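Local structure of alpha-amylase inhibitor 0.19 (Triticum aestivum, 1HSS) at residues 21-26 with 36-41; 43-48 with 55-60. The protein inhibits alpha-amylases as a homodimer of the cereal trypsin/alpha-amylase inhibitor family and is a wheat allergen. All coordinates share one frame; numbering follows the deposited sequence.

Contact 1: 21-26 with 36-41; sequences RPLLRL and AVLRDC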
loop_
_atom_site.group_PDB
_atom_site.type_symbol
_atom_site.label_atom_id
_atom_site.label_comp_id
_atom_site.label_asym_id
_atom_site.label_seq_id
_atom_site.Cartn_x
_atom_site.Cartn_y
_atom_site.Cartn_z
ATOM N N ARG A 21 -11.325 8.727 5.463
ATOM C CA ARG A 21 -11.889 9.119 4.193
ATOM C C ARG A 21 -11.158 10.337 3.626
ATOM O O ARG A 21 -10.775 10.361 2.454
ATOM C CB ARG A 21 -13.399 9.361 4.358
ATOM C CG ARG A 21 -14.150 8.039 4.429
ATOM C CD ARG A 21 -15.214 7.899 5.497
ATOM N NE ARG A 21 -16.541 7.833 4.896
ATOM C CZ ARG A 21 -17.349 6.772 4.865
ATOM N NH1 ARG A 21 -17.237 5.781 5.729
ATOM N NH2 ARG A 21 -18.414 6.820 4.084
ATOM N N PRO A 22 -10.839 11.315 4.482
ATOM C CA PRO A 22 -10.022 12.426 4.002
ATOM C C PRO A 22 -8.577 12.036 3.680
ATOM O O PRO A 22 -7.971 12.589 2.783
ATOM C CB PRO A 22 -10.106 13.439 5.146
ATOM C CG PRO A 22 -10.555 12.653 6.326
ATOM C CD PRO A 22 -11.495 11.659 5.752
ATOM N N LEU A 23 -8.026 11.083 4.416
ATOM C CA LEU A 23 -6.712 10.548 4.117
ATOM C C LEU A 23 -6.663 9.959 2.710
ATOM O O LEU A 23 -5.772 10.280 1.940
ATOM C CB LEU A 23 -6.360 9.466 5.121
ATOM C CG LEU A 23 -5.043 8.766 4.797
ATOM C CD1 LEU A 23 -3.921 9.767 4.940
ATOM C CD2 LEU A 23 -4.810 7.583 5.729
ATOM N N LEU A 24 -7.609 9.073 2.397
ATOM C CA LEU A 24 -7.695 8.418 1.090
ATOM C C LEU A 24 -7.842 9.403 -0.090
ATOM O O LEU A 24 -7.227 9.225 -1.137
ATOM C CB LEU A 24 -8.854 7.407 1.100
ATOM C CG LEU A 24 -9.178 6.707 -0.225
ATOM C CD1 LEU A 24 -7.927 6.027 -0.814
ATOM C CD2 LEU A 24 -10.281 5.709 -0.009
ATOM N N ARG A 25 -8.595 10.478 0.107
ATOM C CA ARG A 25 -8.753 11.518 -0.910
ATOM C C ARG A 25 -7.514 12.357 -1.181
ATOM O O ARG A 25 -7.310 12.790 -2.314
ATOM C CB ARG A 25 -9.914 12.432 -0.552
ATOM C CG ARG A 25 -11.247 11.813 -0.867
ATOM C CD ARG A 25 -12.256 12.887 -1.110
ATOM N NE ARG A 25 -13.099 13.047 0.056
ATOM C CZ ARG A 25 -14.312 12.511 0.165
ATOM N NH1 ARG A 25 -14.923 11.997 -0.916
ATOM N NH2 ARG A 25 -14.938 12.541 1.344
ATOM N N LEU A 26 -6.703 12.593 -0.147
ATOM C CA LEU A 26 -5.382 13.217 -0.293
ATOM C C LEU A 26 -4.347 12.279 -0.931
ATOM O O LEU A 26 -3.644 12.632 -1.882
ATOM C CB LEU A 26 -4.854 13.679 1.070
ATOM C CG LEU A 26 -5.548 14.854 1.767
ATOM C CD1 LEU A 26 -5.147 14.905 3.246
ATOM C CD2 LEU A 26 -5.179 16.142 1.052
ATOM N N ALA A 36 -1.767 15.140 11.487
ATOM C CA ALA A 36 -3.026 15.017 12.215
ATOM C C ALA A 36 -4.057 14.130 11.510
ATOM O O ALA A 36 -4.742 13.348 12.164
ATOM C CB ALA A 36 -3.619 16.392 12.480
ATOM N N VAL A 37 -4.167 14.212 10.187
ATOM C CA VAL A 37 -5.171 13.384 9.539
ATOM C C VAL A 37 -4.712 11.947 9.351
ATOM O O VAL A 37 -5.512 11.026 9.502
ATOM C CB VAL A 37 -5.705 13.988 8.211
ATOM C CG1 VAL A 37 -5.275 15.413 8.080
ATOM C CG2 VAL A 37 -5.301 13.154 7.021
ATOM N N LEU A 38 -3.407 11.739 9.180
ATOM C CA LEU A 38 -2.844 10.387 9.264
ATOM C C LEU A 38 -3.114 9.769 10.652
ATOM O O LEU A 38 -3.745 8.715 10.786
ATOM C CB LEU A 38 -1.336 10.413 9.005
ATOM C CG LEU A 38 -0.598 9.066 8.980
ATOM C CD1 LEU A 38 -1.370 8.009 8.232
ATOM C CD2 LEU A 38 0.724 9.264 8.299
ATOM N N ARG A 39 -2.753 10.512 11.688
ATOM C CA ARG A 39 -2.874 10.052 13.071
ATOM C C ARG A 39 -4.295 9.597 13.443
ATOM O O ARG A 39 -4.502 8.544 14.053
ATOM C CB ARG A 39 -2.418 11.176 14.002
ATOM C CG ARG A 39 -2.446 10.842 15.486
ATOM C CD ARG A 39 -3.494 11.676 16.232
ATOM N NE ARG A 39 -3.077 13.058 16.407
ATOM C CZ ARG A 39 -3.859 14.115 16.216
ATOM N NH1 ARG A 39 -5.140 13.961 15.965
ATOM N NH2 ARG A 39 -3.368 15.338 16.346
ATOM N N ASP A 40 -5.274 10.385 13.024
ATOM C CA ASP A 40 -6.657 10.132 13.384
ATOM C C ASP A 40 -7.234 8.952 12.623
ATOM O O ASP A 40 -7.981 8.153 13.197
ATOM C CB ASP A 40 -7.509 11.370 13.132
ATOM C CG ASP A 40 -7.311 12.443 14.190
ATOM O OD1 ASP A 40 -6.780 12.149 15.275
ATOM O OD2 ASP A 40 -7.718 13.583 13.947
ATOM N N CYS A 41 -6.790 8.767 11.380
ATOM C CA CYS A 41 -7.154 7.566 10.637
ATOM C C CYS A 41 -6.591 6.302 11.250
ATOM O O CYS A 41 -7.313 5.364 11.502
ATOM C CB CYS A 41 -6.684 7.664 9.200
ATOM S SG CYS A 41 -6.875 6.102 8.304
#
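Leu23 of helix 20-27 packs against Val37, Leu38 and Cys41 of helix 35-46. Its backbone is already close, Leu23 CA lying 4.1 Å from Val37 CG2. Leu23 CB stays beside Val37 CG2 at 4.3 Å. CG then serves as the branch point: chi1 of 175° puts it anti to the backbone N, and chi2 (66°) turns CD1 toward Val37 and CD2 toward Cys41. Leu23 CD1 is 4.2 Å from Val37 CG2. Leu23 CD2 comes to 3.6 Å from Cys41 SG. The same Leu23 CD2 lies 4.3 Å from Leu38 CD1. One turn further on, Leu26 CD1 comes within 4.2 Å of Val37 CG2, so this one valine methyl serves two leucines.

The helix axes approach to 9.2 Å with 130° between their directions. Leucine suits the long reach, and compact valine suits the place where the backbones come nearest. Cys41 is bonded to Cys20, making this the disulfide-linked pairing of two helices in the helical prolamin-clan fold. Ile95 of helix 95-98 touches both Leu23 and Cys41, while Leu38 also packs on Arg100 of the second subunit. Carbon and sulfur make the whole contact, buried around Leu23, Leu38 and Cys41 and partly open to solvent at Leu26 and Val37. Such packing has no directional bond to fix it, and the disulfide probably helps to hold the helices together.

Contact 2: 43-48 with 55-60; sequences QQLAHI and GALYSM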
loop_
_atom_site.group_PDB
_atom_site.type_symbol
_atom_site.label_atom_id
_atom_site.label_comp_id
_atom_site.label_asym_id
_atom_site.label_seq_id
_atom_site.Cartn_x
_atom_site.Cartn_y
_atom_site.Cartn_z
ATOM N N GLN A 43 -5.496 5.815 14.306
ATOM C CA GLN A 43 -6.157 5.676 15.603
ATOM C C GLN A 43 -7.470 4.904 15.518
ATOM O O GLN A 43 -7.719 3.989 16.306
ATOM C CB GLN A 43 -6.409 7.065 16.174
ATOM C CG GLN A 43 -7.500 7.157 17.229
ATOM C CD GLN A 43 -7.008 6.860 18.630
ATOM O OE1 GLN A 43 -5.929 6.293 18.822
ATOM N NE2 GLN A 43 -7.840 7.161 19.618
ATOM N N GLN A 44 -8.311 5.287 14.565
ATOM C CA GLN A 44 -9.531 4.551 14.242
ATOM C C GLN A 44 -9.304 3.110 13.748
ATOM O O GLN A 44 -10.001 2.197 14.187
ATOM C CB GLN A 44 -10.342 5.328 13.203
ATOM C CG GLN A 44 -11.431 6.205 13.801
ATOM C CD GLN A 44 -12.068 7.183 12.807
ATOM O OE1 GLN A 44 -12.038 6.989 11.585
ATOM N NE2 GLN A 44 -12.646 8.247 13.339
ATOM N N LEU A 45 -8.328 2.895 12.862
ATOM C CA LEU A 45 -7.954 1.539 12.449
ATOM C C LEU A 45 -7.426 0.685 13.604
ATOM O O LEU A 45 -7.813 -0.473 13.741
ATOM C CB LEU A 45 -6.912 1.565 11.329
ATOM C CG LEU A 45 -7.449 1.552 9.892
ATOM C CD1 LEU A 45 -6.322 1.781 8.914
ATOM C CD2 LEU A 45 -8.174 0.238 9.597
ATOM N N ALA A 46 -6.628 1.294 14.485
ATOM C CA ALA A 46 -6.005 0.594 15.611
ATOM C C ALA A 46 -7.028 -0.067 16.538
ATOM O O ALA A 46 -6.785 -1.149 17.077
ATOM C CB ALA A 46 -5.133 1.560 16.406
ATOM N N HIS A 47 -8.201 0.540 16.662
ATOM C CA HIS A 47 -9.244 0.012 17.538
ATOM C C HIS A 47 -10.005 -1.181 16.979
ATOM O O HIS A 47 -10.674 -1.896 17.713
ATOM C CB HIS A 47 -10.241 1.104 17.888
ATOM C CG HIS A 47 -9.620 2.281 18.565
ATOM N ND1 HIS A 47 -10.294 3.468 18.766
ATOM C CD2 HIS A 47 -8.368 2.471 19.044
ATOM C CE1 HIS A 47 -9.485 4.337 19.350
ATOM N NE2 HIS A 47 -8.310 3.755 19.530
ATOM N N ILE A 48 -9.970 -1.344 15.671
ATOM C CA ILE A 48 -10.601 -2.485 15.039
ATOM C C ILE A 48 -9.622 -3.648 15.081
ATOM O O ILE A 48 -8.408 -3.430 15.074
ATOM C CB ILE A 48 -10.997 -2.137 13.574
ATOM C CG1 ILE A 48 -11.991 -0.964 13.607
ATOM C CG2 ILE A 48 -11.595 -3.357 12.860
ATOM C CD1 ILE A 48 -12.169 -0.244 12.296
ATOM N N GLY A 55 -12.078 -5.399 6.467
ATOM C CA GLY A 55 -13.515 -5.242 6.388
ATOM C C GLY A 55 -14.022 -3.833 6.629
ATOM O O GLY A 55 -14.876 -3.355 5.870
ATOM N N ALA A 56 -13.483 -3.160 7.652
ATOM C CA ALA A 56 -13.730 -1.731 7.858
ATOM C C ALA A 56 -13.354 -0.867 6.655
ATOM O O ALA A 56 -14.122 0.005 6.257
ATOM C CB ALA A 56 -13.009 -1.252 9.067
ATOM N N LEU A 57 -12.210 -1.158 6.041
ATOM C CA LEU A 57 -11.740 -0.429 4.859
ATOM C C LEU A 57 -12.607 -0.681 3.618
ATOM O O LEU A 57 -12.910 0.242 2.876
ATOM C CB LEU A 57 -10.272 -0.787 4.558
ATOM C CG LEU A 57 -9.236 -0.045 5.402
ATOM C CD1 LEU A 57 -7.906 -0.736 5.321
ATOM C CD2 LEU A 57 -9.122 1.390 4.953
ATOM N N TYR A 58 -12.996 -1.933 3.389
ATOM C CA TYR A 58 -13.907 -2.289 2.296
ATOM C C TYR A 58 -15.239 -1.525 2.403
ATOM O O TYR A 58 -15.691 -0.896 1.444
ATOM C CB TYR A 58 -14.155 -3.794 2.329
ATOM C CG TYR A 58 -14.719 -4.332 1.062
ATOM C CD1 TYR A 58 -16.081 -4.275 0.812
ATOM C CD2 TYR A 58 -13.903 -4.895 0.109
ATOM C CE1 TYR A 58 -16.622 -4.766 -0.367
ATOM C CE2 TYR A 58 -14.423 -5.384 -1.077
ATOM C CZ TYR A 58 -15.790 -5.321 -1.316
ATOM O OH TYR A 58 -16.332 -5.814 -2.492
ATOM N N SER A 59 -15.818 -1.545 3.601
ATOM C CA SER A 59 -17.047 -0.825 3.931
ATOM C C SER A 59 -16.924 0.667 3.664
ATOM O O SER A 59 -17.838 1.281 3.126
ATOM C CB SER A 59 -17.407 -1.056 5.411
ATOM O OG SER A 59 -18.519 -0.283 5.830
ATOM N N MET A 60 -15.824 1.265 4.115
ATOM C CA MET A 60 -15.538 2.686 3.864
ATOM C C MET A 60 -15.500 3.047 2.370
ATOM O O MET A 60 -16.185 3.968 1.943
ATOM C CB MET A 60 -14.204 3.070 4.506
ATOM C CG MET A 60 -13.817 4.533 4.325
ATOM S SD MET A 60 -12.053 4.852 4.546
ATOM C CE MET A 60 -11.459 4.122 3.143
#
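Ile48 and Ala56 make the tighter of the two meetings between segments 43-48 and 55-60. Ile48 CD1 presses on Ala56 CB at 3.5 Å, closer than usual for two carbons. The isoleucine reaches it through an extended arm, with CG1 anti to the carbonyl carbon (chi1 -61°) and chi2 at 163°. Alanine, with a single methyl, fits a place where a neighbour's tip comes so near the helix.

The second apolar pair is looser. Leu45 CD2 lies 4.3 Å from Leu57 CG, so a methyl rests against the other leucine's branch point. Both leucines also touch Ile95 of helix 95-98, which draws a third helix into the core.

Backbone bonds stay within each segment. Ile48 N donates to Leu45 O at 3.0 Å, in the turn that carries both side chains as helix 35-46 gives way to loop. Met60 N to Ala56 O (3.0 Å) is a regular helical bond of the turn that begins at Ala56. The contact thus lays helix 35-46 and its exit on helix 53-67 in the core of the prolamin-clan fold. With four buried hydrocarbon side chains and no polar link, it implies nondirectional cohesion, tightest at the isoleucine-alanine pair.

How the contacts relate
From the N terminus, helix 20-27 comes first; contact 1 closes the loop 28-34 by bringing helix 35-46 back against it. The C-terminal part of that second helix then enters contact 2, which closes the short connection leading into helix 53-67. The two closures follow in series, neither nested nor crossed, with helix 35-46 as their shared member. Their centres lie 12 Å apart, yet they touch directly: Met60 of helix 53-67 packs on Arg21 and Leu24, joining the first and third helices. Ile95 of helix 95-98 touches residues of both contacts, consistent with the compact, disulfide-linked helical fold of this family.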